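Local coordinates for protein lipase aflb (Neosartorya fumigata, PDB 6IDY) that probably hydrolyses ester bonds of lipids, using an alpha/beta-hydrolase core that also binds a calcium ion, at residues A[98-102]-A[175-179]; A[203-207]-A[433-437]; A[315-321]-A[356-362]; A[152-156]-A[219-223]; A[20-24]-A[37-41]. One frame throughout, in Å; residues are numbered along the deposited sequence.

Interaction 1: A[98-102]-A[175-179]; sequences ILSFL and TTYYF
F101 gives the largest share of this contact by reaching from helix 96-103 to Y178 and F179. With CG anti to the backbone N (chi1 175°), its ring is extended straight off the helix, so the touching begins beyond CB and CG. CD2 meets F179 CZ at 3.5 Å. One atom further out, CE2 approaches Y178 CD2 at 3.6 Å and is also near F179 CZ. At the tip, CZ lies over the centre of one face of the Y178 ring. The F101 and Y178 planes are inclined by 32° and their centroids are 4.5 Å apart, whereas F101 and F179 stand at 89° with a wider centroid separation of 5.6 Å. Beside the rings, L102 CD2 fills in against T175 CG2 (3.8 Å) and F179 CE2 (4.0 Å), while I98 CG2 reaches F179 CZ. A water donates to F101 O and also touches T175 OG1, which is further bonded to N111. Helix 414-424 covers L102 and T175. The result is an aromatic cluster between two short helices, the second of which follows strand 161-166 of the alpha/beta-hydrolase-type sheet.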
# COMPACT_ATOMS: atom_id res chain seq x y z
N ILE A 98 -17.55 -7.92 8.32
CA ILE A 98 -16.26 -7.39 7.86
C ILE A 98 -15.39 -7.08 9.09
O ILE A 98 -14.23 -7.51 9.12
CB ILE A 98 -16.41 -6.24 6.82
CG1 ILE A 98 -17.06 -6.79 5.52
CG2 ILE A 98 -15.04 -5.57 6.52
CD1 ILE A 98 -17.58 -5.77 4.52
N LEU A 99 -15.98 -6.42 10.12
CA LEU A 99 -15.31 -6.11 11.39
C LEU A 99 -14.76 -7.38 12.05
O LEU A 99 -13.62 -7.38 12.53
CB LEU A 99 -16.25 -5.39 12.38
CG LEU A 99 -16.41 -3.87 12.23
CD1 LEU A 99 -17.45 -3.34 13.19
CD2 LEU A 99 -15.10 -3.15 12.45
N SER A 100 -15.56 -8.47 12.06
CA SER A 100 -15.18 -9.77 12.62
C SER A 100 -13.97 -10.34 11.90
O SER A 100 -13.05 -10.83 12.56
CB SER A 100 -16.36 -10.74 12.57
OG SER A 100 -16.02 -12.00 13.12
N PHE A 101 -13.95 -10.25 10.55
CA PHE A 101 -12.85 -10.72 9.70
C PHE A 101 -11.58 -9.89 9.97
O PHE A 101 -10.52 -10.48 10.19
CB PHE A 101 -13.24 -10.68 8.21
CG PHE A 101 -12.13 -11.03 7.24
CD1 PHE A 101 -11.74 -12.35 7.06
CD2 PHE A 101 -11.51 -10.05 6.48
CE1 PHE A 101 -10.72 -12.68 6.16
CE2 PHE A 101 -10.49 -10.37 5.58
CZ PHE A 101 -10.10 -11.69 5.43
N LEU A 102 -11.70 -8.55 9.99
CA LEU A 102 -10.60 -7.62 10.26
C LEU A 102 -10.04 -7.82 11.67
O LEU A 102 -8.83 -7.68 11.88
CB LEU A 102 -11.05 -6.16 10.08
CG LEU A 102 -11.47 -5.71 8.67
CD1 LEU A 102 -12.17 -4.38 8.74
CD2 LEU A 102 -10.27 -5.61 7.72
N THR A 175 -4.47 -9.01 4.21
CA THR A 175 -5.76 -8.38 4.46
C THR A 175 -6.01 -7.23 3.48
O THR A 175 -7.11 -7.16 2.93
CB THR A 175 -5.94 -7.99 5.94
OG1 THR A 175 -5.87 -9.18 6.72
CG2 THR A 175 -7.28 -7.33 6.20
N THR A 176 -5.00 -6.37 3.25
CA THR A 176 -5.07 -5.23 2.33
C THR A 176 -5.61 -5.61 0.96
O THR A 176 -6.59 -5.02 0.48
CB THR A 176 -3.69 -4.57 2.19
OG1 THR A 176 -3.32 -4.05 3.45
CG2 THR A 176 -3.65 -3.45 1.11
N TYR A 177 -4.98 -6.60 0.34
CA TYR A 177 -5.30 -7.01 -1.02
C TYR A 177 -6.46 -7.99 -1.14
O TYR A 177 -6.99 -8.15 -2.24
CB TYR A 177 -4.04 -7.53 -1.70
CG TYR A 177 -3.09 -6.39 -1.98
CD1 TYR A 177 -3.40 -5.40 -2.91
CD2 TYR A 177 -1.89 -6.27 -1.28
CE1 TYR A 177 -2.55 -4.33 -3.14
CE2 TYR A 177 -1.02 -5.21 -1.52
CZ TYR A 177 -1.34 -4.25 -2.46
OH TYR A 177 -0.49 -3.22 -2.75
N TYR A 178 -6.90 -8.59 -0.03
CA TYR A 178 -8.05 -9.49 0.01
C TYR A 178 -9.29 -8.77 -0.56
O TYR A 178 -10.05 -9.37 -1.32
CB TYR A 178 -8.30 -9.96 1.46
CG TYR A 178 -9.50 -10.86 1.65
CD1 TYR A 178 -9.39 -12.24 1.55
CD2 TYR A 178 -10.74 -10.32 1.99
CE1 TYR A 178 -10.49 -13.07 1.74
CE2 TYR A 178 -11.86 -11.15 2.18
CZ TYR A 178 -11.73 -12.52 2.04
OH TYR A 178 -12.82 -13.33 2.24
N PHE A 179 -9.45 -7.48 -0.23
CA PHE A 179 -10.57 -6.64 -0.64
C PHE A 179 -10.35 -5.83 -1.92
O PHE A 179 -11.16 -4.95 -2.23
CB PHE A 179 -10.97 -5.71 0.52
CG PHE A 179 -11.48 -6.42 1.75
CD1 PHE A 179 -12.73 -7.03 1.76
CD2 PHE A 179 -10.73 -6.44 2.93
CE1 PHE A 179 -13.22 -7.66 2.91
CE2 PHE A 179 -11.22 -7.05 4.08
CZ PHE A 179 -12.46 -7.66 4.06
O HOH W 1 -8.26 -9.97 8.07

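Interaction 2: A[203-207]-A[433-437]; sequences NDVQI and PAIAS
Q206, with CG opposite its carbonyl carbon (chi1 -57°) and an extended chain beyond, meets the backbone of A434 and A436 with both ends of its amide. OE1 accepts from A436 N at 2.9 Å in an almost straight bond (175° at the hydrogen), although the donor is tilted from the carbonyl plane. NE2 donates to A434 O at 3.1 Å, and here the acceptor lies within the amide plane. The two bonds flank I435, whose CB is directed away although its CG2 comes near OE1, and fix the rotation of the amide. The A436 methyl adds a contact on OE1 at 3.6 Å. Alongside, the P433 ring sets its CG against D204 CG at 3.7 Å. D204 supplies the next shell: it is the N-cap of helix 205-223, where OD1 accepts from Q206 N at 3.0 Å from above the carboxylate plane. Syn lone pairs of both its oxygens also face Q206 NE2, OD1 at 3.1 Å and OD2 at 3.2 Å, the latter bond being the more bent. One carboxylate thus caps the helix start and steers the side chain that grips the C-terminal tail. Further out, Q287 donates to D204 OD1 through NE2 and accepts from V205 N through OE1. Helix 293-299 adds F294 against Q206, with E293 and T297 against I435, and W241 of helix 235-245 touches Q206 as well.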
# COMPACT_ATOMS: atom_id res chain seq x y z
N ASN A 203 8.73 -0.62 10.54
CA ASN A 203 10.17 -0.50 10.75
C ASN A 203 10.76 0.33 9.60
O ASN A 203 10.05 0.71 8.66
CB ASN A 203 10.86 -1.88 10.74
CG ASN A 203 10.62 -2.78 11.92
OD1 ASN A 203 10.04 -2.40 12.95
ND2 ASN A 203 11.08 -4.01 11.79
N ASP A 204 12.06 0.60 9.69
CA ASP A 204 12.88 1.32 8.73
C ASP A 204 12.54 0.91 7.28
O ASP A 204 12.61 -0.28 6.94
CB ASP A 204 14.36 1.02 9.06
CG ASP A 204 15.41 1.76 8.27
OD1 ASP A 204 15.05 2.47 7.31
OD2 ASP A 204 16.60 1.63 8.62
N VAL A 205 12.13 1.89 6.45
CA VAL A 205 11.77 1.70 5.03
C VAL A 205 12.94 1.04 4.26
O VAL A 205 12.69 0.21 3.38
CB VAL A 205 11.28 3.02 4.35
CG1 VAL A 205 10.93 2.79 2.87
CG2 VAL A 205 10.08 3.61 5.08
N GLN A 206 14.20 1.35 4.64
CA GLN A 206 15.41 0.77 4.05
C GLN A 206 15.45 -0.76 4.25
O GLN A 206 15.91 -1.47 3.37
CB GLN A 206 16.68 1.42 4.62
CG GLN A 206 16.72 2.94 4.42
CD GLN A 206 17.85 3.61 5.17
OE1 GLN A 206 18.81 4.11 4.57
NE2 GLN A 206 17.75 3.66 6.49
N ILE A 207 14.97 -1.24 5.41
CA ILE A 207 14.88 -2.67 5.74
C ILE A 207 13.68 -3.26 4.99
O ILE A 207 13.81 -4.33 4.40
CB ILE A 207 14.75 -2.93 7.28
CG1 ILE A 207 15.94 -2.33 8.10
CG2 ILE A 207 14.55 -4.43 7.60
CD1 ILE A 207 17.37 -2.78 7.74
N PRO A 433 15.63 6.87 11.36
CA PRO A 433 16.93 6.23 11.61
C PRO A 433 18.05 6.73 10.69
O PRO A 433 17.81 7.52 9.77
CB PRO A 433 16.63 4.74 11.38
CG PRO A 433 15.51 4.72 10.43
CD PRO A 433 14.69 5.96 10.66
N ALA A 434 19.29 6.28 10.95
CA ALA A 434 20.45 6.63 10.13
C ALA A 434 20.32 6.01 8.73
O ALA A 434 19.67 4.97 8.55
CB ALA A 434 21.72 6.12 10.81
N ILE A 435 20.92 6.66 7.74
CA ILE A 435 20.93 6.18 6.35
C ILE A 435 21.91 5.01 6.24
O ILE A 435 23.03 5.09 6.75
CB ILE A 435 21.25 7.34 5.36
CG1 ILE A 435 20.19 8.48 5.43
CG2 ILE A 435 21.46 6.85 3.91
CD1 ILE A 435 18.73 8.09 5.16
N ALA A 436 21.47 3.92 5.58
CA ALA A 436 22.28 2.73 5.33
C ALA A 436 23.56 3.11 4.58
O ALA A 436 23.53 3.99 3.72
CB ALA A 436 21.47 1.74 4.51
N SER A 437 24.68 2.47 4.95
CA SER A 437 26.02 2.72 4.39
C SER A 437 26.09 2.68 2.87
O SER A 437 26.75 3.54 2.28
CB SER A 437 27.04 1.76 4.99
OG SER A 437 27.15 2.02 6.38

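Interaction 3: A[315-321]-A[356-362]; sequences STFDEIV and GGVYTHE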
# COMPACT_ATOMS: atom_id res chain seq x y z
N SER A 315 -5.05 10.34 -5.84
CA SER A 315 -6.24 11.16 -5.67
C SER A 315 -6.02 12.41 -4.82
O SER A 315 -5.31 12.36 -3.82
CB SER A 315 -7.34 10.31 -5.04
OG SER A 315 -8.52 11.02 -4.74
N THR A 316 -6.73 13.50 -5.17
CA THR A 316 -6.75 14.77 -4.42
C THR A 316 -7.28 14.52 -2.99
O THR A 316 -6.81 15.14 -2.03
CB THR A 316 -7.67 15.78 -5.16
OG1 THR A 316 -7.02 16.18 -6.36
CG2 THR A 316 -7.99 17.04 -4.32
N PHE A 317 -8.24 13.58 -2.86
CA PHE A 317 -8.91 13.27 -1.59
C PHE A 317 -8.13 12.31 -0.70
O PHE A 317 -8.69 11.76 0.25
CB PHE A 317 -10.35 12.80 -1.86
CG PHE A 317 -11.14 13.88 -2.58
CD1 PHE A 317 -11.58 15.01 -1.90
CD2 PHE A 317 -11.39 13.79 -3.94
CE1 PHE A 317 -12.25 16.03 -2.57
CE2 PHE A 317 -12.09 14.80 -4.61
CZ PHE A 317 -12.51 15.91 -3.92
N ASP A 318 -6.82 12.18 -0.95
CA ASP A 318 -5.91 11.37 -0.13
C ASP A 318 -5.79 12.07 1.24
O ASP A 318 -5.33 13.21 1.31
CB ASP A 318 -4.53 11.28 -0.81
CG ASP A 318 -3.62 10.22 -0.24
OD1 ASP A 318 -3.47 10.18 1.01
OD2 ASP A 318 -3.05 9.45 -1.02
N GLU A 319 -6.25 11.40 2.31
CA GLU A 319 -6.25 11.94 3.68
C GLU A 319 -4.93 11.69 4.45
O GLU A 319 -4.79 12.14 5.59
CB GLU A 319 -7.47 11.38 4.46
CG GLU A 319 -7.29 9.98 5.05
CD GLU A 319 -7.36 8.77 4.13
OE1 GLU A 319 -7.37 8.93 2.89
OE2 GLU A 319 -7.41 7.65 4.68
N ILE A 320 -3.99 10.98 3.82
CA ILE A 320 -2.71 10.60 4.42
C ILE A 320 -1.56 11.39 3.83
O ILE A 320 -0.70 11.87 4.56
CB ILE A 320 -2.45 9.06 4.22
CG1 ILE A 320 -3.64 8.17 4.71
CG2 ILE A 320 -1.12 8.62 4.83
CD1 ILE A 320 -3.99 8.18 6.13
N VAL A 321 -1.52 11.46 2.50
CA VAL A 321 -0.44 12.08 1.73
C VAL A 321 -0.92 13.35 1.07
O VAL A 321 -1.95 13.36 0.41
CB VAL A 321 0.15 11.09 0.69
CG1 VAL A 321 1.33 11.70 -0.08
CG2 VAL A 321 0.56 9.76 1.34
N GLY A 356 -13.71 10.10 -10.68
CA GLY A 356 -12.91 11.24 -10.22
C GLY A 356 -13.43 11.83 -8.93
O GLY A 356 -13.08 12.96 -8.58
N GLY A 357 -14.28 11.08 -8.23
CA GLY A 357 -14.90 11.49 -6.97
C GLY A 357 -14.01 11.35 -5.75
O GLY A 357 -12.78 11.38 -5.86
N VAL A 358 -14.65 11.21 -4.57
CA VAL A 358 -13.96 11.13 -3.28
C VAL A 358 -13.34 9.74 -3.08
O VAL A 358 -14.00 8.82 -2.57
CB VAL A 358 -14.85 11.60 -2.09
CG1 VAL A 358 -14.10 11.56 -0.77
CG2 VAL A 358 -15.40 13.01 -2.34
N TYR A 359 -12.08 9.59 -3.50
CA TYR A 359 -11.32 8.36 -3.33
C TYR A 359 -10.18 8.65 -2.40
O TYR A 359 -9.29 9.44 -2.71
CB TYR A 359 -10.84 7.76 -4.67
CG TYR A 359 -12.00 7.20 -5.46
CD1 TYR A 359 -12.74 8.02 -6.31
CD2 TYR A 359 -12.40 5.88 -5.32
CE1 TYR A 359 -13.84 7.53 -7.01
CE2 TYR A 359 -13.49 5.37 -6.03
CZ TYR A 359 -14.20 6.20 -6.88
OH TYR A 359 -15.28 5.74 -7.58
N THR A 360 -10.23 8.01 -1.24
CA THR A 360 -9.24 8.17 -0.17
C THR A 360 -7.90 7.52 -0.57
O THR A 360 -7.78 6.96 -1.66
CB THR A 360 -9.80 7.51 1.09
OG1 THR A 360 -10.13 6.16 0.77
CG2 THR A 360 -11.04 8.23 1.64
N HIS A 361 -6.90 7.61 0.32
CA HIS A 361 -5.57 7.01 0.14
C HIS A 361 -5.76 5.51 -0.14
O HIS A 361 -5.21 5.00 -1.12
CB HIS A 361 -4.77 7.23 1.43
CG HIS A 361 -3.36 6.73 1.39
ND1 HIS A 361 -2.40 7.34 0.61
CD2 HIS A 361 -2.79 5.74 2.10
CE1 HIS A 361 -1.28 6.68 0.85
NE2 HIS A 361 -1.46 5.72 1.75
N GLU A 362 -6.58 4.84 0.69
CA GLU A 362 -6.96 3.42 0.57
C GLU A 362 -7.97 3.22 -0.56
O GLU A 362 -7.90 2.20 -1.25
CB GLU A 362 -7.48 2.84 1.91
CG GLU A 362 -8.73 3.49 2.52
CD GLU A 362 -8.60 4.85 3.18
OE1 GLU A 362 -7.46 5.37 3.27
OE2 GLU A 362 -9.63 5.42 3.60
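Two loops at the end of the alpha/beta-hydrolase sheet meet here, one following strand 310-314 with D318 and the other preceding helix 368-379 with H361, where this fold usually carries its acid and histidine. Turned opposite its N (chi1 -177°), alongside D318, H361 donates from ND1 to D318 OD2 at 2.7 Å (169° at the hydrogen); the oxygen lies in the ring plane and is met on its syn side, although the carboxylate is turned 59° from the imidazole. The other oxygen, OD1, accepts from I320 N at 3.0 Å and V321 N at 2.8 Å, an Asx turn and Asx motif that hold the carboxylate. I320 CB covers one imidazole face, 3.9 Å from the ring centroid. H361 N is bonded to the syn lone pair of E319 OE1 at 2.9 Å, so the neighbouring glutamate fixes the histidine backbone. E319 OE2 lies 2.7 Å from E362 OE1, with the two carboxylates nearly perpendicular; one of these acids probably holds a proton. Further along, S315 OG donates to Y359 O at 2.7 Å on a lone pair, and V358 CG2 sits over the F317 ring centre in a CH-pi contact. H361 NE2 is bonded to S233 OG beyond strand 227-232. With both imidazole nitrogens bonded and one face covered, the ring is held in an orientation consistent with a Ser-His-Asp catalytic triad.

Interaction 4: A[152-156]-A[219-223]; sequences SFGYG and ISAIS
F153 and I222 are brought together by their first torsions. The F153 ring is swung away from its own N (chi1 -174°), which sends it out to the helix, while I222 takes the less common position with CG1 between N and the carbonyl carbon (chi1 61°), bringing CD1 back to the loop. There CD1 sits 3.5 Å from Y155 CE2 and 4.0 Å from F153 CE2, in contact with both rings and oblique to each; inside the loop, F153 CD2 lies over the centre of the Y155 face. Further along the F153 ring, CZ reaches I219 CG2 at 4.1 Å. The same CZ is 3.3 Å from S223 OG, which approaches at the ring edge and near its plane. That hydroxyl has its own partner: it donates to I219 O at 2.7 Å, and S223 N comes to the same oxygen from the opposite face at 3.2 Å, so two donors of one residue hold the carbonyl near the helix end. Closer to the backbone, S223 CA makes a CA-H...O contact of 3.2 Å with Y155 O. F153 also rests on P162 of strand 161-166 and V193 of strand 190-195. The contact thus fastens a loop between strands 147-148 and 161-166 to the C-terminal turn of helix 205-223, which forms the crossover between parallel strands 190-195 and 227-232 in a beta-alpha-beta arrangement.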
# COMPACT_ATOMS: atom_id res chain seq x y z
N SER A 152 -2.41 -21.78 -5.83
CA SER A 152 -2.84 -21.68 -7.23
C SER A 152 -1.80 -21.04 -8.15
O SER A 152 -1.99 -21.08 -9.37
CB SER A 152 -4.18 -20.95 -7.33
OG SER A 152 -4.12 -19.68 -6.70
N PHE A 153 -0.71 -20.44 -7.60
CA PHE A 153 0.36 -19.80 -8.38
C PHE A 153 0.92 -20.74 -9.45
O PHE A 153 1.20 -21.91 -9.16
CB PHE A 153 1.47 -19.26 -7.46
CG PHE A 153 2.55 -18.45 -8.15
CD1 PHE A 153 2.29 -17.17 -8.64
CD2 PHE A 153 3.85 -18.95 -8.26
CE1 PHE A 153 3.29 -16.43 -9.28
CE2 PHE A 153 4.86 -18.18 -8.87
CZ PHE A 153 4.57 -16.93 -9.38
N GLY A 154 0.98 -20.25 -10.68
CA GLY A 154 1.38 -21.02 -11.86
C GLY A 154 2.82 -20.98 -12.29
O GLY A 154 3.15 -21.56 -13.33
N TYR A 155 3.69 -20.27 -11.54
CA TYR A 155 5.15 -20.19 -11.78
C TYR A 155 5.53 -19.80 -13.23
O TYR A 155 6.52 -20.29 -13.76
CB TYR A 155 5.82 -21.52 -11.35
CG TYR A 155 5.70 -21.81 -9.87
CD1 TYR A 155 4.60 -22.49 -9.36
CD2 TYR A 155 6.67 -21.37 -8.98
CE1 TYR A 155 4.46 -22.72 -7.99
CE2 TYR A 155 6.55 -21.61 -7.61
CZ TYR A 155 5.44 -22.27 -7.12
OH TYR A 155 5.34 -22.50 -5.77
N GLY A 156 4.72 -18.92 -13.84
CA GLY A 156 4.90 -18.44 -15.21
C GLY A 156 4.86 -19.51 -16.30
O GLY A 156 5.51 -19.35 -17.33
N ILE A 219 10.77 -14.32 -7.01
CA ILE A 219 9.60 -14.65 -7.82
C ILE A 219 10.01 -14.78 -9.29
O ILE A 219 9.56 -15.71 -9.96
CB ILE A 219 8.40 -13.71 -7.55
CG1 ILE A 219 7.88 -13.85 -6.08
CG2 ILE A 219 7.26 -13.88 -8.57
CD1 ILE A 219 7.22 -15.22 -5.66
N SER A 220 10.93 -13.92 -9.75
CA SER A 220 11.43 -14.00 -11.13
C SER A 220 12.18 -15.33 -11.36
O SER A 220 11.98 -15.95 -12.41
CB SER A 220 12.34 -12.82 -11.46
OG SER A 220 12.78 -12.87 -12.80
N ALA A 221 13.00 -15.77 -10.38
CA ALA A 221 13.78 -17.01 -10.46
C ALA A 221 12.93 -18.27 -10.53
O ALA A 221 13.13 -19.07 -11.45
CB ALA A 221 14.76 -17.10 -9.29
N ILE A 222 11.97 -18.44 -9.59
CA ILE A 222 11.07 -19.62 -9.52
C ILE A 222 10.11 -19.71 -10.71
O ILE A 222 9.64 -20.80 -11.03
CB ILE A 222 10.30 -19.72 -8.16
CG1 ILE A 222 9.38 -18.49 -7.93
CG2 ILE A 222 11.26 -19.97 -6.99
CD1 ILE A 222 8.31 -18.65 -6.86
N SER A 223 9.79 -18.56 -11.32
CA SER A 223 8.87 -18.47 -12.45
C SER A 223 9.58 -18.46 -13.79
O SER A 223 8.91 -18.61 -14.81
CB SER A 223 8.03 -17.19 -12.33
OG SER A 223 7.45 -17.07 -11.04
O HOH W 2 8.36 -19.08 -17.82

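Interaction 5: A[20-24]-A[37-41]; sequences LSSAA and ASLIA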
# COMPACT_ATOMS: atom_id res chain seq x y z
N LEU A 20 -6.27 -2.55 20.54
CA LEU A 20 -6.85 -1.22 20.74
C LEU A 20 -7.27 -0.95 22.19
O LEU A 20 -7.13 0.19 22.64
CB LEU A 20 -7.99 -0.95 19.74
CG LEU A 20 -7.54 -0.83 18.28
CD1 LEU A 20 -8.68 -1.14 17.33
CD2 LEU A 20 -6.92 0.52 17.97
N SER A 21 -7.73 -1.98 22.93
CA SER A 21 -8.11 -1.84 24.35
C SER A 21 -6.86 -1.60 25.20
O SER A 21 -6.90 -0.77 26.11
CB SER A 21 -8.85 -3.08 24.85
OG SER A 21 -10.02 -3.29 24.08
N SER A 22 -5.75 -2.30 24.88
CA SER A 22 -4.46 -2.15 25.55
C SER A 22 -3.91 -0.75 25.28
O SER A 22 -3.43 -0.11 26.22
CB SER A 22 -3.47 -3.20 25.04
OG SER A 22 -3.94 -4.51 25.31
N ALA A 23 -4.01 -0.27 24.02
CA ALA A 23 -3.56 1.07 23.60
C ALA A 23 -4.33 2.18 24.31
O ALA A 23 -3.74 3.20 24.68
CB ALA A 23 -3.68 1.21 22.09
N ALA A 24 -5.65 1.97 24.53
CA ALA A 24 -6.53 2.91 25.25
C ALA A 24 -6.08 3.05 26.71
O ALA A 24 -6.26 4.12 27.30
CB ALA A 24 -7.96 2.41 25.20
N ALA A 37 -8.79 4.84 20.12
CA ALA A 37 -8.59 3.40 20.32
C ALA A 37 -9.71 2.82 21.17
O ALA A 37 -10.26 1.78 20.81
CB ALA A 37 -7.24 3.14 20.97
N SER A 38 -10.08 3.50 22.28
CA SER A 38 -11.15 3.09 23.19
C SER A 38 -12.49 3.07 22.45
O SER A 38 -13.19 2.04 22.49
CB SER A 38 -11.23 4.02 24.40
OG SER A 38 -12.21 3.58 25.33
N LEU A 39 -12.82 4.17 21.73
CA LEU A 39 -14.05 4.32 20.93
C LEU A 39 -14.18 3.21 19.90
O LEU A 39 -15.25 2.62 19.77
CB LEU A 39 -14.09 5.70 20.25
CG LEU A 39 -15.38 6.06 19.50
CD1 LEU A 39 -15.94 7.38 19.98
CD2 LEU A 39 -15.15 6.09 17.99
N ILE A 40 -13.08 2.90 19.19
CA ILE A 40 -13.04 1.86 18.16
C ILE A 40 -13.21 0.47 18.78
O ILE A 40 -14.04 -0.29 18.29
CB ILE A 40 -11.80 1.99 17.23
CG1 ILE A 40 -11.92 3.26 16.35
CG2 ILE A 40 -11.59 0.75 16.36
CD1 ILE A 40 -10.70 3.62 15.58
N ALA A 41 -12.46 0.16 19.86
CA ALA A 41 -12.55 -1.13 20.56
C ALA A 41 -13.97 -1.39 21.08
O ALA A 41 -14.46 -2.51 20.93
CB ALA A 41 -11.54 -1.20 21.70
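L20 and A37 face each other across an antiparallel helical hairpin formed by helices 16-24 and 31-47, whose local axes approach to 8.0 Å with 148° between their directions. Both CB atoms point to the opposing helix, but they do different work. L20, with CG anti to its carbonyl carbon (chi1 -67°), lays its branched end along the second helix: CD1 goes to I40 CG2 at 3.6 Å, the two side chains crossing obliquely, while CD2 turns to A37 CB at 4.0 Å. The stem of L20 is used as well, with CB facing A41 CB at 4.1 Å. From the other side the A37 methyl projects into the backbone of the first helix, 3.4 Å from L20 O, the carbonyl that already accepts from A24 N within its helix. The same methyl lies near A23 CB at 4.2 Å and close to A24 N, so a single carbon sits against one helical turn. The small residues A37, A24 and A41 at the crossing are consistent with this close approach of the axes. Towards the segment joining the two helices, the methyl of A24 meets S38 CB at 3.7 Å, carbon against carbon. Helix 414-424 packs against the hairpin, with L423 touching A23 and A37 and both L416 and L419 on I40, while R34 reaches A24 O. At the other end of the contact, S21 OG, hydrogen-bonded to V17 O, brings its oxygen 3.5 Å from A41 CB.

Overall arrangement
Interaction 5, the N-terminal helical hairpin, comes first along the chain and closes before the others open. Interaction 1 follows, about 19 Å away between centres, and its helix 173-178 succeeds strand 161-166 of the central sheet. Interactions 2 and 4 both use helix 205-223, at its start and end respectively, with centres about 30 Å apart. Interaction 3 joins loops after strand 310-314 and before helix 368-379; its chain positions fall between the segments of interaction 2. Helix 414-424 touches interactions 1, 3 and 5, linking the N-terminal helices to the probable active site. Interaction 4 crosses both 1 and 2 along the chain and lies farthest from interaction 5, about 41 Å between centres, on the opposite side of the chain's centre.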